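Local coordinates for cortical-lytic enzyme (Bacillus cereus, PDB 4S3J), which hydrolyses partially degraded spore-cortex peptidoglycan during germination as an N-acetylglucosaminidase that probably recognises muramic acid delta-lactam, at residues E304-A309 with Q316-G321; Q322-F327 with Q416-L421. One frame throughout, in Å; residues are numbered along the deposited sequence.

Interaction 1: residues E304-A309 with Q316-G321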
loop_
_atom_site.group_PDB
_atom_site.type_symbol
_atom_site.label_atom_id
_atom_site.label_comp_id
_atom_site.label_asym_id
_atom_site.label_seq_id
_atom_site.Cartn_x
_atom_site.Cartn_y
_atom_site.Cartn_z
ATOM N N GLU A 304 1.875 5.551 14.840
ATOM C CA GLU A 304 3.039 6.120 15.552
ATOM C C GLU A 304 4.077 6.662 14.581
ATOM O O GLU A 304 4.671 7.733 14.803
ATOM C CB GLU A 304 3.683 5.081 16.457
ATOM C CG GLU A 304 2.846 4.676 17.662
ATOM C CD GLU A 304 3.587 3.721 18.589
ATOM O OE1 GLU A 304 4.833 3.792 18.655
ATOM O OE2 GLU A 304 2.923 2.893 19.245
ATOM N N VAL A 305 4.324 5.908 13.515
ATOM C CA VAL A 305 5.277 6.334 12.492
ATOM C C VAL A 305 4.771 7.578 11.760
ATOM O O VAL A 305 5.536 8.513 11.532
ATOM C CB VAL A 305 5.577 5.201 11.456
ATOM C CG1 VAL A 305 6.420 5.738 10.301
ATOM C CG2 VAL A 305 6.298 4.043 12.112
ATOM N N LEU A 306 3.497 7.604 11.383
ATOM C CA LEU A 306 2.962 8.789 10.720
ATOM C C LEU A 306 3.034 10.020 11.627
ATOM O O LEU A 306 3.337 11.118 11.146
ATOM C CB LEU A 306 1.522 8.577 10.264
ATOM C CG LEU A 306 1.372 7.485 9.205
ATOM C CD1 LEU A 306 -0.111 7.342 8.856
ATOM C CD2 LEU A 306 2.186 7.750 7.951
ATOM N N GLN A 307 2.753 9.845 12.917
ATOM C CA GLN A 307 2.823 10.963 13.857
ATOM C C GLN A 307 4.257 11.462 13.998
ATOM O O GLN A 307 4.493 12.670 14.049
ATOM C CB GLN A 307 2.279 10.564 15.222
ATOM C CG GLN A 307 0.788 10.305 15.245
ATOM C CD GLN A 307 0.329 9.801 16.586
ATOM O OE1 GLN A 307 0.934 8.903 17.163
ATOM N NE2 GLN A 307 -0.722 10.396 17.106
ATOM N N TYR A 308 5.215 10.538 14.059
ATOM C CA TYR A 308 6.607 10.952 14.143
ATOM C C TYR A 308 6.984 11.677 12.857
ATOM O O TYR A 308 7.594 12.738 12.907
ATOM C CB TYR A 308 7.549 9.779 14.375
ATOM C CG TYR A 308 8.984 10.222 14.194
ATOM C CD1 TYR A 308 9.594 11.045 15.123
ATOM C CD2 TYR A 308 9.690 9.876 13.068
ATOM C CE1 TYR A 308 10.899 11.477 14.947
ATOM C CE2 TYR A 308 11.001 10.300 12.871
ATOM C CZ TYR A 308 11.591 11.108 13.817
ATOM O OH TYR A 308 12.891 11.537 13.626
ATOM N N ALA A 309 6.589 11.130 11.709
ATOM C CA ALA A 309 6.922 11.756 10.430
ATOM C C ALA A 309 6.394 13.200 10.339
ATOM O O ALA A 309 7.104 14.096 9.893
ATOM C CB ALA A 309 6.391 10.928 9.284
ATOM N N GLN A 316 1.627 16.789 3.916
ATOM C CA GLN A 316 1.313 16.550 2.502
ATOM C C GLN A 316 2.431 15.810 1.771
ATOM O O GLN A 316 2.204 15.226 0.708
ATOM C CB GLN A 316 1.041 17.867 1.773
ATOM C CG GLN A 316 2.173 18.872 1.837
ATOM C CD GLN A 316 2.058 19.832 3.007
ATOM O OE1 GLN A 316 1.716 19.442 4.124
ATOM N NE2 GLN A 316 2.360 21.097 2.755
ATOM N N LYS A 317 3.645 15.859 2.310
ATOM C CA LYS A 317 4.766 15.179 1.684
ATOM C C LYS A 317 4.813 13.683 2.001
ATOM O O LYS A 317 5.626 12.960 1.438
ATOM C CB LYS A 317 6.089 15.810 2.106
ATOM C CG LYS A 317 6.273 17.199 1.594
ATOM C CD LYS A 317 7.736 17.627 1.679
ATOM C CE LYS A 317 7.934 19.045 1.123
ATOM N NZ LYS A 317 9.365 19.452 1.035
ATOM N N ILE A 318 3.960 13.232 2.914
ATOM C CA ILE A 318 4.045 11.851 3.397
ATOM C C ILE A 318 3.158 10.887 2.598
ATOM O O ILE A 318 1.929 11.066 2.527
ATOM C CB ILE A 318 3.674 11.761 4.895
ATOM C CG1 ILE A 318 4.646 12.592 5.728
ATOM C CG2 ILE A 318 3.689 10.291 5.361
ATOM C CD1 ILE A 318 4.213 12.834 7.166
ATOM N N MET A 319 3.798 9.876 2.010
ATOM C CA MET A 319 3.101 8.754 1.390
ATOM C C MET A 319 3.264 7.547 2.289
ATOM O O MET A 319 4.382 7.099 2.539
ATOM C CB MET A 319 3.634 8.450 -0.012
ATOM C CG MET A 319 3.672 9.637 -0.972
ATOM S SD MET A 319 2.010 10.200 -1.429
ATOM C CE MET A 319 2.316 11.956 -1.692
ATOM N N MET A 320 2.144 7.042 2.792
ATOM C CA MET A 320 2.126 5.869 3.664
ATOM C C MET A 320 2.320 4.588 2.866
ATOM O O MET A 320 1.509 4.262 1.991
ATOM C CB MET A 320 0.792 5.807 4.430
ATOM C CG MET A 320 0.661 4.611 5.383
ATOM S SD MET A 320 -1.013 4.478 6.059
ATOM C CE MET A 320 -1.896 3.861 4.634
ATOM N N GLY A 321 3.380 3.849 3.169
ATOM C CA GLY A 321 3.593 2.550 2.549
ATOM C C GLY A 321 2.538 1.556 2.981
ATOM O O GLY A 321 2.152 1.519 4.148
#

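Interaction 2: residues Q322-F327 with Q416-L421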
loop_
_atom_site.group_PDB
_atom_site.type_symbol
_atom_site.label_atom_id
_atom_site.label_comp_id
_atom_site.label_asym_id
_atom_site.label_seq_id
_atom_site.Cartn_x
_atom_site.Cartn_y
_atom_site.Cartn_z
ATOM N N GLN A 322 2.027 0.783 2.021
ATOM C CA GLN A 322 1.019 -0.229 2.302
ATOM C C GLN A 322 1.308 -1.518 1.552
ATOM O O GLN A 322 1.358 -1.526 0.331
ATOM C CB GLN A 322 -0.362 0.288 1.920
ATOM C CG GLN A 322 -1.482 -0.706 2.190
ATOM C CD GLN A 322 -1.631 -1.029 3.675
ATOM O OE1 GLN A 322 -1.681 -0.129 4.519
ATOM N NE2 GLN A 322 -1.693 -2.321 3.997
ATOM N N ASN A 323 1.437 -2.611 2.295
ATOM C CA ASN A 323 1.587 -3.936 1.716
ATOM C C ASN A 323 0.269 -4.422 1.136
ATOM O O ASN A 323 -0.796 -4.192 1.733
ATOM C CB ASN A 323 2.069 -4.925 2.783
ATOM C CG ASN A 323 1.158 -4.944 3.994
ATOM O OD1 ASN A 323 1.067 -3.945 4.733
ATOM N ND2 ASN A 323 0.429 -6.045 4.181
ATOM N N LEU A 324 0.339 -5.100 -0.003
ATOM C CA LEU A 324 -0.832 -5.812 -0.518
ATOM C C LEU A 324 -0.742 -7.312 -0.192
ATOM O O LEU A 324 -1.745 -8.042 -0.299
ATOM C CB LEU A 324 -0.967 -5.582 -2.029
ATOM C CG LEU A 324 -1.369 -4.152 -2.433
ATOM C CD1 LEU A 324 -1.297 -4.009 -3.956
ATOM C CD2 LEU A 324 -2.750 -3.849 -1.937
ATOM N N TYR A 325 0.437 -7.755 0.236
ATOM C CA TYR A 325 0.678 -9.160 0.551
ATOM C C TYR A 325 0.407 -9.487 2.014
ATOM O O TYR A 325 0.481 -8.617 2.888
ATOM C CB TYR A 325 2.136 -9.534 0.222
ATOM C CG TYR A 325 3.129 -8.623 0.926
ATOM C CD1 TYR A 325 3.538 -7.417 0.347
ATOM C CD2 TYR A 325 3.647 -8.948 2.183
ATOM C CE1 TYR A 325 4.414 -6.572 1.000
ATOM C CE2 TYR A 325 4.543 -8.097 2.836
ATOM C CZ TYR A 325 4.915 -6.919 2.236
ATOM O OH TYR A 325 5.766 -6.077 2.885
ATOM N N GLY A 326 0.101 -10.763 2.266
ATOM C CA GLY A 326 0.161 -11.336 3.593
ATOM C C GLY A 326 1.214 -12.436 3.571
ATOM O O GLY A 326 1.906 -12.616 2.554
ATOM N N PHE A 327 1.329 -13.182 4.674
ATOM C CA PHE A 327 2.234 -14.338 4.735
ATOM C C PHE A 327 1.530 -15.542 5.339
ATOM O O PHE A 327 0.640 -15.399 6.185
ATOM C CB PHE A 327 3.481 -14.040 5.564
ATOM C CG PHE A 327 4.441 -13.075 4.910
ATOM C CD1 PHE A 327 5.143 -13.435 3.774
ATOM C CD2 PHE A 327 4.618 -11.826 5.440
ATOM C CE1 PHE A 327 6.035 -12.537 3.169
ATOM C CE2 PHE A 327 5.497 -10.921 4.855
ATOM C CZ PHE A 327 6.202 -11.287 3.711
ATOM N N GLN A 416 -10.892 -5.436 -4.095
ATOM C CA GLN A 416 -11.605 -4.532 -3.213
ATOM C C GLN A 416 -10.750 -3.328 -2.840
ATOM O O GLN A 416 -11.271 -2.254 -2.585
ATOM C CB GLN A 416 -12.056 -5.246 -1.950
ATOM C CG GLN A 416 -12.969 -6.412 -2.204
ATOM C CD GLN A 416 -12.258 -7.731 -2.324
ATOM O OE1 GLN A 416 -11.041 -7.799 -2.532
ATOM N NE2 GLN A 416 -13.022 -8.809 -2.211
ATOM N N ASN A 417 -9.430 -3.503 -2.770
ATOM C CA ASN A 417 -8.576 -2.373 -2.442
ATOM C C ASN A 417 -8.736 -1.230 -3.443
ATOM O O ASN A 417 -8.863 -0.053 -3.063
ATOM C CB ASN A 417 -7.111 -2.823 -2.377
ATOM C CG ASN A 417 -6.166 -1.657 -2.275
ATOM O OD1 ASN A 417 -6.133 -0.975 -1.241
ATOM N ND2 ASN A 417 -5.424 -1.385 -3.346
ATOM N N TRP A 418 -8.730 -1.571 -4.727
ATOM C CA TRP A 418 -8.742 -0.555 -5.765
ATOM C C TRP A 418 -10.117 0.107 -5.872
ATOM O O TRP A 418 -10.210 1.326 -5.996
ATOM C CB TRP A 418 -8.284 -1.182 -7.085
ATOM C CG TRP A 418 -6.910 -1.777 -6.911
ATOM C CD1 TRP A 418 -6.585 -3.094 -6.840
ATOM C CD2 TRP A 418 -5.689 -1.051 -6.714
ATOM N NE1 TRP A 418 -5.223 -3.242 -6.639
ATOM C CE2 TRP A 418 -4.656 -2.000 -6.546
ATOM C CE3 TRP A 418 -5.368 0.304 -6.675
ATOM C CZ2 TRP A 418 -3.329 -1.623 -6.350
ATOM C CZ3 TRP A 418 -4.052 0.666 -6.474
ATOM C CH2 TRP A 418 -3.057 -0.289 -6.322
ATOM N N ARG A 419 -11.178 -0.678 -5.733
ATOM C CA ARG A 419 -12.519 -0.110 -5.730
ATOM C C ARG A 419 -12.716 0.801 -4.517
ATOM O O ARG A 419 -13.291 1.874 -4.640
ATOM C CB ARG A 419 -13.581 -1.206 -5.758
ATOM C CG ARG A 419 -15.000 -0.641 -5.660
ATOM C CD ARG A 419 -15.346 0.216 -6.876
ATOM N NE ARG A 419 -16.694 0.780 -6.798
ATOM C CZ ARG A 419 -17.796 0.160 -7.216
ATOM N NH1 ARG A 419 -17.730 -1.073 -7.714
ATOM N NH2 ARG A 419 -18.974 0.763 -7.104
ATOM N N LEU A 420 -12.261 0.382 -3.343
ATOM C CA LEU A 420 -12.427 1.210 -2.158
ATOM C C LEU A 420 -11.598 2.489 -2.251
ATOM O O LEU A 420 -11.991 3.523 -1.728
ATOM C CB LEU A 420 -12.076 0.424 -0.899
ATOM C CG LEU A 420 -13.113 -0.630 -0.498
ATOM C CD1 LEU A 420 -12.526 -1.495 0.599
ATOM C CD2 LEU A 420 -14.414 0.010 -0.076
ATOM N N LEU A 421 -10.444 2.426 -2.918
ATOM C CA LEU A 421 -9.623 3.615 -3.080
ATOM C C LEU A 421 -10.423 4.712 -3.791
ATOM O O LEU A 421 -10.421 5.873 -3.343
ATOM C CB LEU A 421 -8.346 3.285 -3.869
ATOM C CG LEU A 421 -7.343 4.437 -4.007
ATOM C CD1 LEU A 421 -6.679 4.798 -2.663
ATOM C CD2 LEU A 421 -6.309 4.085 -5.044
#

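Interaction 1: residues E304-A309 with Q316-G321
L306 and A309 face I318 and M320 where helix 304-309 runs nearly antiparallel to strand 318-321, the two axes 163° apart in direction and 10.2 Å apart at closest approach. No hydrogen bond crosses between the segments; the contact is made almost wholly by four buried apolar side chains. A309 points its CB at the strand, and the far end of I318 comes up to it, with I318 CD1 3.6 Å from A309 CB. That same methyl also reaches the helix backbone, 3.9 Å from A309 C. The two branches of I318 share the work: CG1 lies beside the backbone N (chi1 -61°) and carries CD1 to A309, while CG2 meets L306 CD2 at 3.9 Å. This is helix-on-strand packing within a beta-alpha-beta unit of the family 18 TIM barrel, in which strand 278-281, helix 299-312 and strand 318-330 follow one another and the helix covers the outside of the barrel wall. L306 leaves its helix along the interface rather than into it, and its forked end closes the distance. Its second methyl, CD1, lies 4.1 Å from M320 SD, and the two side chains cross at about a right angle. M320 CG is anti to its own N, and the chain then bends at chi3 (74°), turning its terminal methyl away from the helix. M320 also packs on K393 and M397 of helix 387-400, while L306 touches L396 there. On the other flank, A309 and I318 both lean on I281 of strand 278-281.

Interaction 2: residues Q322-F327 with Q416-L421
L324 sets its forked end against N417 and W418 of helix 416-421, one methyl to each. L324 CD1 stands 3.9 Å from W418 CZ2, on the six-membered part of the indole, and approaches the ring obliquely. L324 CD2 lies 3.9 Å from N417 ND2 and slightly farther from the amide carbon. The contact sits in the family 18 TIM barrel, joining the loop that interrupts strand 318-330 to helix 415-424, the helix that follows strand 404-408; that strand pairs in parallel with 318-330, and its Y407 packs against L324. L324 aims its CB at the helix, and with CG beside the backbone N (chi1 -70°) both methyls reach the partner. Its side chain meets N417 and W418 each at about a right angle.

The two helix residues also brace one another. N417 ND2 is placed 3.3 Å above the plane of the W418 ring, over its centre, so the amide nitrogen sits on one face of the indole and also touches L324. N417 OD1 makes a weak hydrogen bond to the hydroxyl of Y407, whose ring also meets that of W418, with the planes about 55° apart.

On the strand side, polar side chains tie down the backbone carbonyls on either side of L324. Q322 NE2 donates to N323 O at 3.1 Å, in the carbonyl plane and on a lone pair, and K393 NZ bonds to Q322 OE1. N323 spans the loop: its ND2 donates to Y325 O at 2.9 Å, close to straight at the hydrogen (161°), with Y325 O almost in the plane of the N323 amide. Its CB, meanwhile, rests 3.4 Å above one face of the Y325 ring, offset toward the rim.

Both contacts are buried and both use strand 318-330, one directly after the other along the chain, with centres about 18 Å apart. Interaction 1 joins the strand's first residues to the helix just before it in sequence, so it is local; its chemistry is wholly apolar. Interaction 2 ties the stretch beyond to a helix 89 residues on, and mixes leucine methyls with an amide and an indole beside a more polar network. It also buries less surface, 103 against 192 Å². Helix 387-400 is a common neighbour, lying against M320 and L306 in the first and reaching N417 through I390 in the second.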